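Local coordinates for protein oligopeptide ABC transporter OppAIV (Borrelia burgdorferi B31, PDB 4GL8) that probably binds oligopeptides as the extracytoplasmic solute-binding component of an ABC transporter that carries peptides across the membrane, at residues 153-156 with 162-165; 115-120 with 147-152; 95-100 with 158-163. All blocks are in the same frame, centred on the assembly; numbering follows the deposited sequence.

Contact 1: 153-156 with 162-165; sequences GIKA and LEIT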
ATOM      1  N   GLY A 153      25.171   5.585   0.620  1.00 23.60           N
ATOM      2  CA  GLY A 153      25.059   5.140   1.996  1.00 22.09           C
ATOM      3  C   GLY A 153      24.593   3.719   2.232  1.00 21.42           C
ATOM      4  O   GLY A 153      23.762   3.469   3.103  1.00 20.92           O
ATOM      5  N   ILE A 154      25.138   2.777   1.475  1.00 21.89           N
ATOM      6  CA  ILE A 154      24.823   1.348   1.628  1.00 22.47           C
ATOM      7  C   ILE A 154      26.161   0.666   1.432  1.00 23.38           C
ATOM      8  O   ILE A 154      26.787   0.841   0.381  1.00 24.57           O
ATOM      9  CB  ILE A 154      23.808   0.854   0.566  1.00 22.49           C
ATOM     10  CG1 ILE A 154      22.512   1.664   0.630  1.00 21.75           C
ATOM     11  CG2 ILE A 154      23.448  -0.618   0.756  1.00 22.59           C
ATOM     12  CD1 ILE A 154      21.484   1.280  -0.427  1.00 21.40           C
ATOM     13  N   LYS A 155      26.649  -0.041   2.446  1.00 23.13           N
ATOM     14  CA  LYS A 155      27.959  -0.654   2.336  1.00 23.50           C
ATOM     15  C   LYS A 155      27.963  -2.062   2.883  1.00 23.03           C
ATOM     16  O   LYS A 155      27.284  -2.353   3.854  1.00 24.37           O
ATOM     17  CB  LYS A 155      28.996   0.176   3.088  1.00 24.36           C
ATOM     18  CG  LYS A 155      29.302   1.523   2.469  1.00 24.71           C
ATOM     19  CD  LYS A 155      30.225   2.273   3.408  1.00 25.65           C
ATOM     20  CE  LYS A 155      30.714   3.576   2.817  1.00 25.67           C
ATOM     21  NZ  LYS A 155      31.715   4.179   3.727  1.00 25.84           N
ATOM     22  N   ALA A 156      28.737  -2.921   2.240  1.00 23.01           N
ATOM     23  CA  ALA A 156      28.966  -4.282   2.675  1.00 22.45           C
ATOM     24  C   ALA A 156      30.254  -4.267   3.481  1.00 23.09           C
ATOM     25  O   ALA A 156      31.322  -4.235   2.914  1.00 23.40           O
ATOM     26  CB  ALA A 156      29.108  -5.191   1.465  1.00 22.63           C
ATOM     27  N   LEU A 162      25.877  -5.388   6.884  1.00 20.23           N
ATOM     28  CA  LEU A 162      25.392  -4.369   5.930  1.00 19.82           C
ATOM     29  C   LEU A 162      25.195  -3.063   6.662  1.00 19.63           C
ATOM     30  O   LEU A 162      24.545  -3.023   7.697  1.00 19.90           O
ATOM     31  CB  LEU A 162      24.091  -4.806   5.282  1.00 19.09           C
ATOM     32  CG  LEU A 162      23.580  -3.833   4.208  1.00 18.76           C
ATOM     33  CD1 LEU A 162      24.304  -4.074   2.898  1.00 19.03           C
ATOM     34  CD2 LEU A 162      22.094  -3.951   4.012  1.00 18.63           C
ATOM     35  N   GLU A 163      25.779  -1.993   6.145  1.00 19.61           N
ATOM     36  CA  GLU A 163      25.604  -0.688   6.770  1.00 19.91           C
ATOM     37  C   GLU A 163      24.760   0.216   5.887  1.00 19.50           C
ATOM     38  O   GLU A 163      25.066   0.381   4.701  1.00 19.78           O
ATOM     39  CB  GLU A 163      26.962  -0.056   6.975  1.00 20.41           C
ATOM     40  CG  GLU A 163      27.010   1.170   7.841  1.00 20.55           C
ATOM     41  CD  GLU A 163      28.340   1.897   7.692  1.00 21.60           C
ATOM     42  OE1 GLU A 163      28.558   2.573   6.624  1.00 21.97           O
ATOM     43  OE2 GLU A 163      29.168   1.803   8.639  1.00 21.52           O
ATOM     44  N   ILE A 164      23.728   0.813   6.467  1.00 19.76           N
ATOM     45  CA  ILE A 164      22.928   1.810   5.776  1.00 20.33           C
ATOM     46  C   ILE A 164      22.987   3.142   6.533  1.00 21.50           C
ATOM     47  O   ILE A 164      22.642   3.216   7.738  1.00 21.68           O
ATOM     48  CB  ILE A 164      21.469   1.368   5.646  1.00 20.18           C
ATOM     49  CG1 ILE A 164      21.400   0.061   4.882  1.00 19.93           C
ATOM     50  CG2 ILE A 164      20.650   2.434   4.916  1.00 19.81           C
ATOM     51  CD1 ILE A 164      20.000  -0.465   4.739  1.00 19.72           C
ATOM     52  N   THR A 165      23.441   4.168   5.827  1.00 21.64           N
ATOM     53  CA  THR A 165      23.566   5.516   6.362  1.00 23.22           C
ATOM     54  C   THR A 165      22.379   6.363   5.878  1.00 23.19           C
ATOM     55  O   THR A 165      22.164   6.489   4.676  1.00 23.64           O
ATOM     56  CB  THR A 165      24.917   6.173   5.940  1.00 23.63           C
ATOM     57  OG1 THR A 165      25.994   5.358   6.389  1.00 24.82           O
ATOM     58  CG2 THR A 165      25.106   7.544   6.568  1.00 24.45           C
TER
HETATM   59  O   HOH W   1      30.455   4.516   6.536  1.00 30.88           O
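Lys155 and Glu163 stand side by side and point the same way, two extended chains rising from one face of a beta hairpin. They reach that position by different first torsions: CG of Lys155 lies beside its own backbone N (chi1 -69°), whereas CG of Glu163 is anti to the backbone N (chi1 -169°). The methylene CD of Lys155 lies 3.6 Å from OE1 of Glu163, and the ammonium group continues past it, so that NZ and OE1 end 4.6 Å apart, too far for a direct salt bridge. Water 1 fills the interval: it accepts from Lys155 NZ at 3.1 Å and donates to Glu163 OE1 at 2.7 Å.

Beneath this pair the strands run antiparallel. Lys155 and Glu163 form a hydrogen-bonded pair in which each N-H meets the other's carbonyl in its plane; the bond from Glu163 N to Lys155 O is nearly straight (176° at the hydrogen). Thr165 N adds a 2.8 Å bond to Gly153 O, tilted from the carbonyl plane. Glycine suits position 153 because a side chain there would collide with Thr165 O.

On the other face Ile154 and Leu162 also point the same way, with CG2 of Ile154 4.2 Å from CD1 of Leu162. That CD1 also lies 3.6 Å from Lys155 O. Ile154 pairs with Ile164 across the strands. Ile154 packs on Tyr116 and Leu162 on Ile112 of helix 109-119, while Ile164 meets Phe93 and Ile136; branched, apolar residues suit these places. The hairpin is the edge of a five-strand antiparallel sheet, strand 161-165 pairing on its other side with strand 90-95. The face of Ile154, Leu162 and Ile164 is apolar and buried, while on the other the opposite charges, bridged by water at the surface, probably attract only modestly.

Contact 2: 115-120 with 147-152; sequences SYLRIL and ANESEL
Leu117 lays its CD1 methyl over the flat face of the Glu149 carboxylate, 3.5 Å from the carbon CD, the two side chains crossing at about a right angle. Its other methyl, CD2, meets the aliphatic CG of Glu149 at 3.7 Å and, at the same distance, CD2 of Leu152, which slides past it in the opposite direction. Leu152 is met by Leu120 as well, tip to tip: CD1 of Leu120 is 4.0 Å from CD2 of Leu152. Leucine suits position 117 because its forked end can touch two different groups at once, and its bulky apolar end suits the other two places. In Leu152, CG is anti to the backbone N (chi1 174°), which carries the branched end toward Leu117 and Leu120.

The contact packs the last turn of helix 109-119, which Leu120 leaves, against a short 3-10 segment, 149-151, that precedes strand 154-158. An Asx turn opens that segment: OD1 of Asn148 accepts a hydrogen bond from the backbone N of Ser150 at 2.7 Å, on a lone pair and in the carbonyl plane. Asparagine fits here because its short amide can reach an N-H two residues on.

In the next shell, Glu149 OE1 makes a salt bridge with Arg113, one turn before Leu117 in helix 109-119, which holds the carboxylate in place and would balance its charge beside the Leu117 methyl. Tyr142 of helix 139-143 packs on Leu117 and Leu120, and Ala139 also touches Leu120. The far side of the helix is held by polar bonds, among them Arg118 to Asp44 and Ser115 OG to the backbone of Val185.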
ATOM      1  N   SER A 115      21.526  -5.421  -5.015  1.00 19.01           N
ATOM      2  CA  SER A 115      20.091  -5.284  -5.119  1.00 18.58           C
ATOM      3  C   SER A 115      19.632  -3.820  -5.009  1.00 18.32           C
ATOM      4  O   SER A 115      18.846  -3.313  -5.856  1.00 18.21           O
ATOM      5  CB  SER A 115      19.415  -6.129  -4.046  1.00 18.66           C
ATOM      6  OG  SER A 115      18.027  -5.913  -4.086  1.00 18.99           O
ATOM      7  N   TYR A 116      20.134  -3.114  -4.000  1.00 18.17           N
ATOM      8  CA  TYR A 116      19.826  -1.684  -3.876  1.00 18.21           C
ATOM      9  C   TYR A 116      20.305  -0.888  -5.049  1.00 18.61           C
ATOM     10  O   TYR A 116      19.595   0.025  -5.486  1.00 17.84           O
ATOM     11  CB  TYR A 116      20.324  -1.071  -2.575  1.00 18.09           C
ATOM     12  CG  TYR A 116      19.454  -1.476  -1.416  1.00 18.11           C
ATOM     13  CD1 TYR A 116      18.153  -0.993  -1.292  1.00 18.45           C
ATOM     14  CD2 TYR A 116      19.914  -2.340  -0.447  1.00 17.81           C
ATOM     15  CE1 TYR A 116      17.342  -1.374  -0.218  1.00 18.29           C
ATOM     16  CE2 TYR A 116      19.113  -2.714   0.620  1.00 17.97           C
ATOM     17  CZ  TYR A 116      17.839  -2.228   0.733  1.00 18.00           C
ATOM     18  OH  TYR A 116      17.060  -2.608   1.810  1.00 18.89           O
ATOM     19  N   LEU A 117      21.450  -1.268  -5.610  1.00 19.64           N
ATOM     20  CA  LEU A 117      21.913  -0.587  -6.826  1.00 21.25           C
ATOM     21  C   LEU A 117      20.943  -0.703  -8.015  1.00 21.31           C
ATOM     22  O   LEU A 117      20.764   0.261  -8.756  1.00 22.19           O
ATOM     23  CB  LEU A 117      23.306  -1.058  -7.246  1.00 22.38           C
ATOM     24  CG  LEU A 117      24.486  -0.820  -6.296  1.00 22.91           C
ATOM     25  CD1 LEU A 117      25.725  -1.372  -6.966  1.00 23.94           C
ATOM     26  CD2 LEU A 117      24.703   0.628  -5.937  1.00 23.49           C
ATOM     27  N   ARG A 118      20.325  -1.865  -8.208  1.00 21.64           N
ATOM     28  CA  ARG A 118      19.294  -2.018  -9.257  1.00 21.25           C
ATOM     29  C   ARG A 118      18.111  -1.052  -9.073  1.00 20.76           C
ATOM     30  O   ARG A 118      17.687  -0.434 -10.051  1.00 20.98           O
ATOM     31  CB  ARG A 118      18.781  -3.468  -9.325  1.00 21.55           C
ATOM     32  CG  ARG A 118      17.548  -3.686 -10.217  1.00 21.30           C
ATOM     33  CD  ARG A 118      17.181  -5.167 -10.265  1.00 20.48           C
ATOM     34  NE  ARG A 118      16.162  -5.488 -11.256  1.00 19.63           N
ATOM     35  CZ  ARG A 118      14.874  -5.760 -11.004  1.00 18.70           C
ATOM     36  NH1 ARG A 118      14.372  -5.734  -9.756  1.00 17.46           N
ATOM     37  NH2 ARG A 118      14.059  -6.065 -12.025  1.00 18.14           N
ATOM     38  N   ILE A 119      17.544  -0.916  -7.869  1.00 20.08           N
ATOM     39  CA  ILE A 119      16.367  -0.051  -7.745  1.00 20.50           C
ATOM     40  C   ILE A 119      16.742   1.422  -7.902  1.00 21.38           C
ATOM     41  O   ILE A 119      15.906   2.234  -8.264  1.00 20.85           O
ATOM     42  CB  ILE A 119      15.547  -0.284  -6.460  1.00 21.12           C
ATOM     43  CG1 ILE A 119      14.204   0.424  -6.565  1.00 21.13           C
ATOM     44  CG2 ILE A 119      16.308   0.188  -5.218  1.00 20.99           C
ATOM     45  CD1 ILE A 119      13.251   0.039  -5.460  1.00 21.30           C
ATOM     46  N   LEU A 120      18.015   1.749  -7.677  1.00 22.03           N
ATOM     47  CA  LEU A 120      18.516   3.110  -7.867  1.00 22.64           C
ATOM     48  C   LEU A 120      19.027   3.354  -9.273  1.00 24.77           C
ATOM     49  O   LEU A 120      19.594   4.419  -9.543  1.00 25.78           O
ATOM     50  CB  LEU A 120      19.613   3.414  -6.850  1.00 21.92           C
ATOM     51  CG  LEU A 120      19.083   3.523  -5.416  1.00 21.21           C
ATOM     52  CD1 LEU A 120      20.199   3.357  -4.391  1.00 21.06           C
ATOM     53  CD2 LEU A 120      18.386   4.856  -5.218  1.00 20.77           C
ATOM     54  N   ALA A 147      26.826  11.004  -7.802  1.00 38.09           N
ATOM     55  CA  ALA A 147      27.701  10.402  -6.794  1.00 37.54           C
ATOM     56  C   ALA A 147      28.218   9.047  -7.246  1.00 36.84           C
ATOM     57  O   ALA A 147      27.498   8.269  -7.879  1.00 36.18           O
ATOM     58  CB  ALA A 147      26.973  10.269  -5.459  1.00 36.31           C
ATOM     59  N   ASN A 148      29.464   8.768  -6.894  1.00 37.33           N
ATOM     60  CA  ASN A 148      30.041   7.450  -7.106  1.00 38.76           C
ATOM     61  C   ASN A 148      29.225   6.427  -6.314  1.00 35.36           C
ATOM     62  O   ASN A 148      28.718   6.727  -5.232  1.00 33.99           O
ATOM     63  CB  ASN A 148      31.503   7.441  -6.620  1.00 42.11           C
ATOM     64  CG  ASN A 148      32.292   6.229  -7.103  1.00 46.78           C
ATOM     65  OD1 ASN A 148      32.192   5.126  -6.549  1.00 47.71           O
ATOM     66  ND2 ASN A 148      33.130   6.444  -8.120  1.00 48.41           N
ATOM     67  N   GLU A 149      29.103   5.235  -6.871  1.00 32.28           N
ATOM     68  CA  GLU A 149      28.608   4.053  -6.173  1.00 32.66           C
ATOM     69  C   GLU A 149      29.227   3.894  -4.762  1.00 32.71           C
ATOM     70  O   GLU A 149      28.549   3.524  -3.819  1.00 32.05           O
ATOM     71  CB  GLU A 149      28.965   2.842  -7.025  1.00 34.42           C
ATOM     72  CG  GLU A 149      28.124   1.621  -6.831  1.00 35.27           C
ATOM     73  CD  GLU A 149      28.678   0.408  -7.575  1.00 36.30           C
ATOM     74  OE1 GLU A 149      29.233  -0.501  -6.915  1.00 33.70           O
ATOM     75  OE2 GLU A 149      28.552   0.367  -8.821  1.00 38.82           O
ATOM     76  N   SER A 150      30.513   4.205  -4.624  1.00 32.82           N
ATOM     77  CA  SER A 150      31.217   4.074  -3.341  1.00 33.77           C
ATOM     78  C   SER A 150      30.755   5.100  -2.259  1.00 32.03           C
ATOM     79  O   SER A 150      30.903   4.832  -1.066  1.00 30.83           O
ATOM     80  CB  SER A 150      32.739   4.171  -3.552  1.00 33.27           C
ATOM     81  OG  SER A 150      33.139   5.533  -3.618  1.00 33.68           O
ATOM     82  N   GLU A 151      30.215   6.241  -2.702  1.00 31.57           N
ATOM     83  CA  GLU A 151      29.688   7.301  -1.826  1.00 30.91           C
ATOM     84  C   GLU A 151      28.232   7.103  -1.399  1.00 29.50           C
ATOM     85  O   GLU A 151      27.691   7.918  -0.648  1.00 29.54           O
ATOM     86  CB  GLU A 151      29.768   8.650  -2.532  1.00 30.97           C
ATOM     87  N   LEU A 152      27.586   6.055  -1.908  1.00 27.98           N
ATOM     88  CA  LEU A 152      26.200   5.753  -1.566  1.00 27.12           C
ATOM     89  C   LEU A 152      26.169   5.193  -0.160  1.00 25.54           C
ATOM     90  O   LEU A 152      27.026   4.393   0.205  1.00 25.78           O
ATOM     91  CB  LEU A 152      25.620   4.721  -2.554  1.00 27.66           C
ATOM     92  CG  LEU A 152      24.222   4.178  -2.283  1.00 27.80           C
ATOM     93  CD1 LEU A 152      23.129   5.229  -2.463  1.00 27.26           C
ATOM     94  CD2 LEU A 152      23.953   3.009  -3.207  1.00 28.83           C
TER

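Contact 3: 95-100 with 158-163; sequences LRDNLV and DEKTLE
The flat peptide carbonyl of Lys160 takes the N-H of Leu95 from 37° out of its plane, N and O lying 2.9 Å apart. Almost directly over that same face lies CG of Leu95, 3.8 Å from Lys160 O. On the opposite side of the plane, water 2 donates to Leu95 O at 2.8 Å and only weakly to Lys160 O. The carboxylate of Asp97 is approached from above its plane by Lys160 NZ, 3.4 Å from OD1, consistent with a weak hydrogen bond within a salt bridge; the two side chains cross obliquely. The lysine chain is bent at chi3 (-145°) and chi4 (-89°), which brings NZ round to this acid; a long, flexible residue suits such a surface link.

Asp158 starts a type I turn ending at Thr161. Its OD1 receives the Thr161 hydroxyl, a very short contact, on the syn side, and weakly the N-H of Lys160, so the short acid seems to brace the turn.

Leu95 ends strand 90-95, and the turn leads into its neighbour, strand 161-165, where Leu162 pairs with Phe93. Helix 109-119 lies against both: Ile112 touches Leu95 and Leu162, and the backbone of Ala109 bonds to Glu159.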
ATOM      1  N   LEU A  95      23.788  -9.948   9.656  1.00 23.32           N
ATOM      2  CA  LEU A  95      23.001 -10.990   8.999  1.00 24.01           C
ATOM      3  C   LEU A  95      23.127 -12.300   9.792  1.00 25.09           C
ATOM      4  O   LEU A  95      24.179 -12.574  10.383  1.00 25.19           O
ATOM      5  CB  LEU A  95      23.455 -11.181   7.529  1.00 24.32           C
ATOM      6  CG  LEU A  95      23.403  -9.942   6.626  1.00 24.68           C
ATOM      7  CD1 LEU A  95      23.804 -10.250   5.191  1.00 25.26           C
ATOM      8  CD2 LEU A  95      22.047  -9.239   6.655  1.00 23.72           C
ATOM      9  N   ARG A  96      22.051 -13.090   9.839  1.00 25.08           N
ATOM     10  CA  ARG A  96      22.146 -14.443  10.402  1.00 26.08           C
ATOM     11  C   ARG A  96      23.025 -15.336   9.516  1.00 27.55           C
ATOM     12  O   ARG A  96      23.253 -15.029   8.349  1.00 26.78           O
ATOM     13  CB  ARG A  96      20.776 -15.078  10.616  1.00 25.51           C
ATOM     14  CG  ARG A  96      19.939 -15.202   9.363  1.00 24.51           C
ATOM     15  CD  ARG A  96      18.541 -15.700   9.709  1.00 24.72           C
ATOM     16  NE  ARG A  96      17.713 -14.659  10.303  1.00 23.79           N
ATOM     17  CZ  ARG A  96      17.331 -14.603  11.568  1.00 24.03           C
ATOM     18  NH1 ARG A  96      17.670 -15.557  12.418  1.00 25.23           N
ATOM     19  NH2 ARG A  96      16.555 -13.590  11.986  1.00 23.42           N
ATOM     20  N   ASP A  97      23.532 -16.414  10.115  1.00 29.77           N
ATOM     21  CA  ASP A  97      24.367 -17.407   9.435  1.00 32.22           C
ATOM     22  C   ASP A  97      23.617 -18.236   8.409  1.00 31.52           C
ATOM     23  O   ASP A  97      22.425 -18.480   8.551  1.00 31.14           O
ATOM     24  CB  ASP A  97      24.964 -18.380  10.462  1.00 34.48           C
ATOM     25  CG  ASP A  97      25.856 -17.686  11.464  1.00 36.16           C
ATOM     26  OD1 ASP A  97      26.378 -16.592  11.149  1.00 38.31           O
ATOM     27  OD2 ASP A  97      26.047 -18.224  12.573  1.00 39.09           O
ATOM     28  N   ASN A  98      24.352 -18.682   7.394  1.00 33.18           N
ATOM     29  CA  ASN A  98      23.869 -19.661   6.410  1.00 33.26           C
ATOM     30  C   ASN A  98      22.674 -19.193   5.596  1.00 31.37           C
ATOM     31  O   ASN A  98      21.843 -20.000   5.200  1.00 32.88           O
ATOM     32  CB  ASN A  98      23.536 -20.986   7.108  1.00 35.36           C
ATOM     33  CG  ASN A  98      24.709 -21.521   7.927  1.00 37.41           C
ATOM     34  OD1 ASN A  98      25.866 -21.415   7.518  1.00 38.49           O
ATOM     35  ND2 ASN A  98      24.412 -22.087   9.093  1.00 38.43           N
ATOM     36  N   LEU A  99      22.580 -17.892   5.346  1.00 29.31           N
ATOM     37  CA  LEU A  99      21.496 -17.373   4.521  1.00 27.53           C
ATOM     38  C   LEU A  99      21.717 -17.791   3.090  1.00 26.41           C
ATOM     39  O   LEU A  99      22.763 -17.523   2.536  1.00 27.52           O
ATOM     40  CB  LEU A  99      21.434 -15.852   4.583  1.00 26.84           C
ATOM     41  CG  LEU A  99      20.869 -15.243   5.867  1.00 27.90           C
ATOM     42  CD1 LEU A  99      21.019 -13.726   5.829  1.00 27.55           C
ATOM     43  CD2 LEU A  99      19.406 -15.639   6.085  1.00 28.54           C
ATOM     44  N   VAL A 100      20.743 -18.447   2.478  1.00 25.53           N
ATOM     45  CA  VAL A 100      20.857 -18.801   1.064  1.00 24.87           C
ATOM     46  C   VAL A 100      19.559 -18.502   0.353  1.00 24.53           C
ATOM     47  O   VAL A 100      18.508 -18.522   0.963  1.00 23.66           O
ATOM     48  CB  VAL A 100      21.207 -20.282   0.857  1.00 25.88           C
ATOM     49  CG1 VAL A 100      22.688 -20.550   1.154  1.00 26.48           C
ATOM     50  CG2 VAL A 100      20.310 -21.166   1.701  1.00 25.73           C
ATOM     51  N   ASP A 158      31.369  -6.556   5.582  1.00 24.94           N
ATOM     52  CA  ASP A 158      31.912  -7.882   5.317  1.00 25.40           C
ATOM     53  C   ASP A 158      30.731  -8.707   4.807  1.00 25.55           C
ATOM     54  O   ASP A 158      29.667  -8.138   4.511  1.00 24.24           O
ATOM     55  CB  ASP A 158      32.550  -8.488   6.566  1.00 25.80           C
ATOM     56  CG  ASP A 158      31.597  -8.581   7.748  1.00 25.37           C
ATOM     57  OD1 ASP A 158      30.409  -8.916   7.605  1.00 25.35           O
ATOM     58  OD2 ASP A 158      32.056  -8.347   8.858  1.00 25.97           O
ATOM     59  N   GLU A 159      30.884 -10.019   4.726  1.00 27.40           N
ATOM     60  CA  GLU A 159      29.835 -10.873   4.152  1.00 29.65           C
ATOM     61  C   GLU A 159      28.544 -10.844   4.915  1.00 28.28           C
ATOM     62  O   GLU A 159      27.490 -10.948   4.324  1.00 27.44           O
ATOM     63  CB  GLU A 159      30.257 -12.328   4.106  1.00 33.32           C
ATOM     64  CG  GLU A 159      31.141 -12.669   2.944  1.00 38.61           C
ATOM     65  CD  GLU A 159      30.967 -14.119   2.520  1.00 44.28           C
ATOM     66  OE1 GLU A 159      30.326 -14.926   3.264  1.00 46.59           O
ATOM     67  OE2 GLU A 159      31.468 -14.435   1.423  1.00 48.25           O
ATOM     68  N   LYS A 160      28.632 -10.769   6.236  1.00 28.31           N
ATOM     69  CA  LYS A 160      27.439 -10.822   7.084  1.00 28.09           C
ATOM     70  C   LYS A 160      27.122  -9.466   7.702  1.00 25.90           C
ATOM     71  O   LYS A 160      26.469  -9.414   8.740  1.00 26.44           O
ATOM     72  CB  LYS A 160      27.630 -11.825   8.214  1.00 30.18           C
ATOM     73  CG  LYS A 160      28.050 -13.237   7.809  1.00 33.74           C
ATOM     74  CD  LYS A 160      27.839 -14.150   9.012  1.00 36.31           C
ATOM     75  CE  LYS A 160      28.866 -15.249   9.133  1.00 39.61           C
ATOM     76  NZ  LYS A 160      28.377 -16.433   8.371  1.00 41.22           N
ATOM     77  N   THR A 161      27.593  -8.371   7.109  1.00 23.44           N
ATOM     78  CA  THR A 161      27.385  -7.067   7.728  1.00 21.84           C
ATOM     79  C   THR A 161      27.057  -5.976   6.723  1.00 20.70           C
ATOM     80  O   THR A 161      27.849  -5.653   5.830  1.00 20.69           O
ATOM     81  CB  THR A 161      28.584  -6.661   8.594  1.00 22.35           C
ATOM     82  OG1 THR A 161      29.015  -7.784   9.383  1.00 23.78           O
ATOM     83  CG2 THR A 161      28.197  -5.549   9.527  1.00 22.07           C
ATOM     84  N   LEU A 162      25.877  -5.388   6.884  1.00 20.23           N
ATOM     85  CA  LEU A 162      25.392  -4.369   5.930  1.00 19.82           C
ATOM     86  C   LEU A 162      25.195  -3.063   6.662  1.00 19.63           C
ATOM     87  O   LEU A 162      24.545  -3.023   7.697  1.00 19.90           O
ATOM     88  CB  LEU A 162      24.091  -4.806   5.282  1.00 19.09           C
ATOM     89  CG  LEU A 162      23.580  -3.833   4.208  1.00 18.76           C
ATOM     90  CD1 LEU A 162      24.304  -4.074   2.898  1.00 19.03           C
ATOM     91  CD2 LEU A 162      22.094  -3.951   4.012  1.00 18.63           C
ATOM     92  N   GLU A 163      25.779  -1.993   6.145  1.00 19.61           N
ATOM     93  CA  GLU A 163      25.604  -0.688   6.770  1.00 19.91           C
ATOM     94  C   GLU A 163      24.760   0.216   5.887  1.00 19.50           C
ATOM     95  O   GLU A 163      25.066   0.381   4.701  1.00 19.78           O
ATOM     96  CB  GLU A 163      26.962  -0.056   6.975  1.00 20.41           C
ATOM     97  CG  GLU A 163      27.010   1.170   7.841  1.00 20.55           C
ATOM     98  CD  GLU A 163      28.340   1.897   7.692  1.00 21.60           C
ATOM     99  OE1 GLU A 163      28.558   2.573   6.624  1.00 21.97           O
ATOM    100  OE2 GLU A 163      29.168   1.803   8.639  1.00 21.52           O
TER
HETATM  101  O   HOH W   2      26.347 -11.302  11.635  1.00 25.10           O

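Overall arrangement
From the N terminus, strands 65-67, 74-84 and 90-95 precede the segment 95-100, where contact 3 opens a long loop that closes only at 158-163. Contact 2 is nested inside it: the end of helix 109-119, at 115-120, is met again at 147-152 once helices 129-135 and 139-143 have passed. Directly afterwards, 153-156 begins contact 1, whose hairpin closes at 162-165, overlapping the second segment of contact 3 at Leu162 and Glu163. Contact 1 pairs strand 161-165 with 154-158 on one side, and contact 3 joins the turn at its start to the end of strand 90-95 on the other. Contacts 1 and 2 touch where Ile154 CD1 lies 3.4 Å from Tyr116 CB, joining sheet to helix.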